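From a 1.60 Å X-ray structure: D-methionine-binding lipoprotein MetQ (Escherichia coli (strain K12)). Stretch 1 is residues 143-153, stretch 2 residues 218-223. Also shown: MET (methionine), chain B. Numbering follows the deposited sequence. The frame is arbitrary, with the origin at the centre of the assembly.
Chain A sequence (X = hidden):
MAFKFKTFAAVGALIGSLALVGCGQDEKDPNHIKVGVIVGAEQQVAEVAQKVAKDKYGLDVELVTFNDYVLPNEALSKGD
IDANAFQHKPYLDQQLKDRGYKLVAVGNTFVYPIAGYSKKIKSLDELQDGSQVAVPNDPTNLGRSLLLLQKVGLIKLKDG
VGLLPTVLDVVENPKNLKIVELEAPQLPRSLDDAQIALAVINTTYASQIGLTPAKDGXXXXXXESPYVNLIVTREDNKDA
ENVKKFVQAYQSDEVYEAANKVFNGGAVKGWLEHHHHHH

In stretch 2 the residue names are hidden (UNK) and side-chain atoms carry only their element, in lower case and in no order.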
# COMPACT_ATOMS: atom_id res chain seq x y z
N GLY A 143 10.41 3.84 -5.57
CA GLY A 143 11.65 3.93 -4.82
C GLY A 143 11.75 2.75 -3.89
O GLY A 143 12.77 2.09 -3.80
N ARG A 144 10.64 2.47 -3.22
CA ARG A 144 10.54 1.35 -2.31
C ARG A 144 10.88 0.01 -2.97
O ARG A 144 11.57 -0.83 -2.39
CB ARG A 144 9.12 1.33 -1.77
CG ARG A 144 8.80 0.19 -0.86
CD ARG A 144 7.34 0.23 -0.52
NE ARG A 144 7.00 -0.68 0.56
CZ ARG A 144 5.77 -0.87 1.02
NH1 ARG A 144 4.74 -0.25 0.45
NH2 ARG A 144 5.57 -1.71 2.02
N SER A 145 10.36 -0.19 -4.18
CA SER A 145 10.62 -1.40 -4.95
C SER A 145 12.06 -1.52 -5.35
O SER A 145 12.65 -2.59 -5.26
CB SER A 145 9.73 -1.42 -6.19
OG SER A 145 8.37 -1.46 -5.78
N LEU A 146 12.65 -0.41 -5.78
CA LEU A 146 14.07 -0.44 -6.15
C LEU A 146 14.94 -0.73 -4.93
O LEU A 146 15.93 -1.47 -5.03
CB LEU A 146 14.47 0.87 -6.81
CG LEU A 146 13.82 1.14 -8.16
CD1 LEU A 146 14.28 2.47 -8.65
CD2 LEU A 146 14.18 0.07 -9.18
N LEU A 147 14.59 -0.18 -3.77
CA LEU A 147 15.33 -0.49 -2.56
C LEU A 147 15.24 -1.98 -2.22
O LEU A 147 16.20 -2.57 -1.75
CB LEU A 147 14.83 0.36 -1.39
CG LEU A 147 15.22 1.83 -1.55
CD1 LEU A 147 14.41 2.66 -0.55
CD2 LEU A 147 16.71 2.03 -1.37
N LEU A 148 14.08 -2.59 -2.50
CA LEU A 148 13.91 -4.02 -2.24
C LEU A 148 14.77 -4.85 -3.20
O LEU A 148 15.41 -5.82 -2.78
CB LEU A 148 12.43 -4.41 -2.32
CG LEU A 148 12.10 -5.88 -2.06
CD1 LEU A 148 12.68 -6.37 -0.75
CD2 LEU A 148 10.60 -6.10 -2.06
N LEU A 149 14.80 -4.45 -4.47
CA LEU A 149 15.61 -5.14 -5.47
C LEU A 149 17.09 -5.02 -5.12
O LEU A 149 17.88 -5.93 -5.41
CB LEU A 149 15.34 -4.56 -6.85
CG LEU A 149 13.92 -4.84 -7.37
CD1 LEU A 149 13.67 -4.15 -8.70
CD2 LEU A 149 13.62 -6.32 -7.50
N GLN A 150 17.47 -3.90 -4.50
CA GLN A 150 18.85 -3.72 -4.05
C GLN A 150 19.13 -4.62 -2.84
O GLN A 150 20.18 -5.26 -2.75
CB GLN A 150 19.12 -2.25 -3.70
CG GLN A 150 20.52 -2.01 -3.10
CD GLN A 150 20.81 -0.54 -2.86
OE1 GLN A 150 21.68 0.03 -3.52
NE2 GLN A 150 20.09 0.07 -1.93
N LYS A 151 18.18 -4.66 -1.91
CA LYS A 151 18.31 -5.48 -0.72
C LYS A 151 18.57 -6.95 -1.06
O LYS A 151 19.37 -7.61 -0.38
CB LYS A 151 17.05 -5.36 0.13
CG LYS A 151 16.98 -6.25 1.35
CD LYS A 151 15.61 -6.12 2.00
CE LYS A 151 15.27 -7.28 2.91
NZ LYS A 151 16.06 -7.25 4.17
N VAL A 152 17.90 -7.47 -2.09
CA VAL A 152 18.07 -8.87 -2.45
C VAL A 152 19.22 -9.05 -3.45
O VAL A 152 19.45 -10.16 -3.94
CB VAL A 152 16.75 -9.46 -3.01
CG1 VAL A 152 15.66 -9.30 -1.98
CG2 VAL A 152 16.34 -8.81 -4.33
N GLY A 153 19.94 -7.97 -3.74
CA GLY A 153 21.20 -8.04 -4.47
C GLY A 153 21.14 -8.03 -5.99
O GLY A 153 22.14 -8.30 -6.66
N UNK A 218 8.64 -14.42 -3.41
CA UNK A 218 10.00 -14.89 -3.62
C UNK A 218 10.98 -14.17 -2.69
O UNK A 218 12.00 -14.71 -2.29
c UNK A 218 9.75 -15.20 -7.42
c UNK A 218 11.87 -15.11 -5.27
c UNK A 218 10.42 -14.68 -5.06
c UNK A 218 9.50 -15.47 -5.99
N UNK A 219 10.67 -12.91 -2.39
CA UNK A 219 11.41 -12.15 -1.41
C UNK A 219 10.45 -11.11 -0.88
O UNK A 219 9.49 -10.77 -1.55
c UNK A 219 11.93 -9.44 -3.22
c UNK A 219 12.48 -10.59 -5.66
c UNK A 219 12.43 -10.73 -3.26
c UNK A 219 11.72 -8.73 -4.38
c UNK A 219 12.70 -11.30 -4.50
c UNK A 219 12.67 -11.50 -1.99
c UNK A 219 12.00 -9.30 -5.60
N UNK A 220 10.73 -10.64 0.33
CA UNK A 220 9.82 -9.76 1.06
C UNK A 220 10.63 -8.72 1.81
O UNK A 220 11.69 -9.00 2.38
c UNK A 220 7.85 -9.64 2.64
c UNK A 220 8.35 -11.76 1.40
c UNK A 220 8.95 -10.55 2.06
N UNK A 221 10.13 -7.50 1.77
CA UNK A 221 10.61 -6.38 2.57
C UNK A 221 10.60 -6.69 4.07
O UNK A 221 9.72 -7.42 4.52
c UNK A 221 9.71 -5.20 2.24
o UNK A 221 7.89 -2.99 2.72
c UNK A 221 9.06 -2.81 2.32
c UNK A 221 10.11 -3.84 2.73
o UNK A 221 9.40 -1.86 1.57
N UNK A 222 11.55 -6.12 4.83
CA UNK A 222 11.53 -6.23 6.30
C UNK A 222 10.28 -5.61 6.89
O UNK A 222 9.79 -4.61 6.38
c UNK A 222 12.75 -5.53 6.93
c UNK A 222 14.06 -6.19 6.59
o UNK A 222 15.10 -5.48 6.65
o UNK A 222 14.08 -7.40 6.28
N UNK A 223 9.77 -6.17 7.99
CA UNK A 223 8.62 -5.59 8.70
C UNK A 223 8.91 -4.14 9.13
O UNK A 223 8.01 -3.29 9.12
c UNK A 223 7.26 -10.07 10.62
c UNK A 223 8.26 -6.41 9.94
n UNK A 223 6.10 -10.35 9.73
c UNK A 223 7.68 -7.78 9.63
c UNK A 223 7.44 -8.58 10.91
N MET B . -1.22 -0.49 1.01
CA MET B . -0.12 0.03 0.21
C MET B . 1.19 -0.48 0.78
O MET B . 1.39 -0.36 1.99
CB MET B . -0.12 1.56 0.19
CG MET B . 0.89 2.18 -0.77
SD MET B . 0.88 3.98 -0.77
CE MET B . -0.64 4.31 -1.66
OXT MET B . 2.05 -0.99 0.02
O HOH W 1 11.77 -1.52 0.36

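Position 218 carries four side-chain carbons, forked at the first, with one arm two carbons long; they stay out of reach of stretch 1 and take no part in the contact. A fork at CB with unequal arms identifies Ile 218.

At position 219 one carbon leads to a ring of six carbons, with no heteroatom, that lies against Leu 148, Leu 149 and Val 152; this is Phe 219. Its CA-to-CB bond points toward stretch 1, and the ring settles among these three aliphatic side chains. Leu 148 CD2 lies at the ring edge, 3.7 Å from Phe 219 CE2, whereas Val 152 CG2 sits over one face. Leu 149 begins by pointing away, yet its end returns to place Leu 149 CD2 3.9 Å from Phe 219 CZ. Val 152 CG1 also packs 3.7 Å from Phe 219 CB.

Position 220 has three carbons, one bearing the other two. The CA-to-CB bond points away, and the side chain makes no close contact with stretch 1; this is Val 220. What it offers is backbone, with Leu 148 CD1 4.0 Å from Val 220 C.

Position 221 shows three carbons in a row, the third carrying two oxygens that meet the Arg 144 guanidinium; this is Glu 221. The chain is extended through chi1 and chi2 (both t), bringing the carboxylate to Arg 144, itself t at chi1, chi2 and chi3. Arg 144 NE donates to Glu 221 OE2 at 2.9 Å (166°) and Arg 144 NH2 to Glu 221 OE1 at 2.7 Å (164°). The near-linear angles, with OE1 near the guanidinium plane, describe a two-pronged salt bridge. Water 1 donates to Arg 144 O (2.8 Å) and to Glu 221 OE2 (2.7 Å), tying the carboxylate to the helix backbone as well.

Position 222 has two carbons, the second carrying two oxygens, one of them meeting Lys 151 NZ; this is Asp 222. Lys 151 NZ donates to Asp 222 OD2 at 2.9 Å, a second salt bridge, here between exposed residues.

Position 223 has four carbons in a row ending in nitrogen, a side chain that does not reach stretch 1: Lys 223.

The contact buries 440 Å², summed over both sides. Arg 144, Leu 148 and Val 152, spaced four residues apart, bring successive turns of the helix and its end to stretch 2, joining apolar packing around Phe 219 to two charge pairs. Arg 144 NH1 donates to MET OXT at 2.8 Å (136°), so the residue held by Glu 221 also contacts the ligand of this methionine-binding protein.

Stretch 2 218-223: IFVEDK
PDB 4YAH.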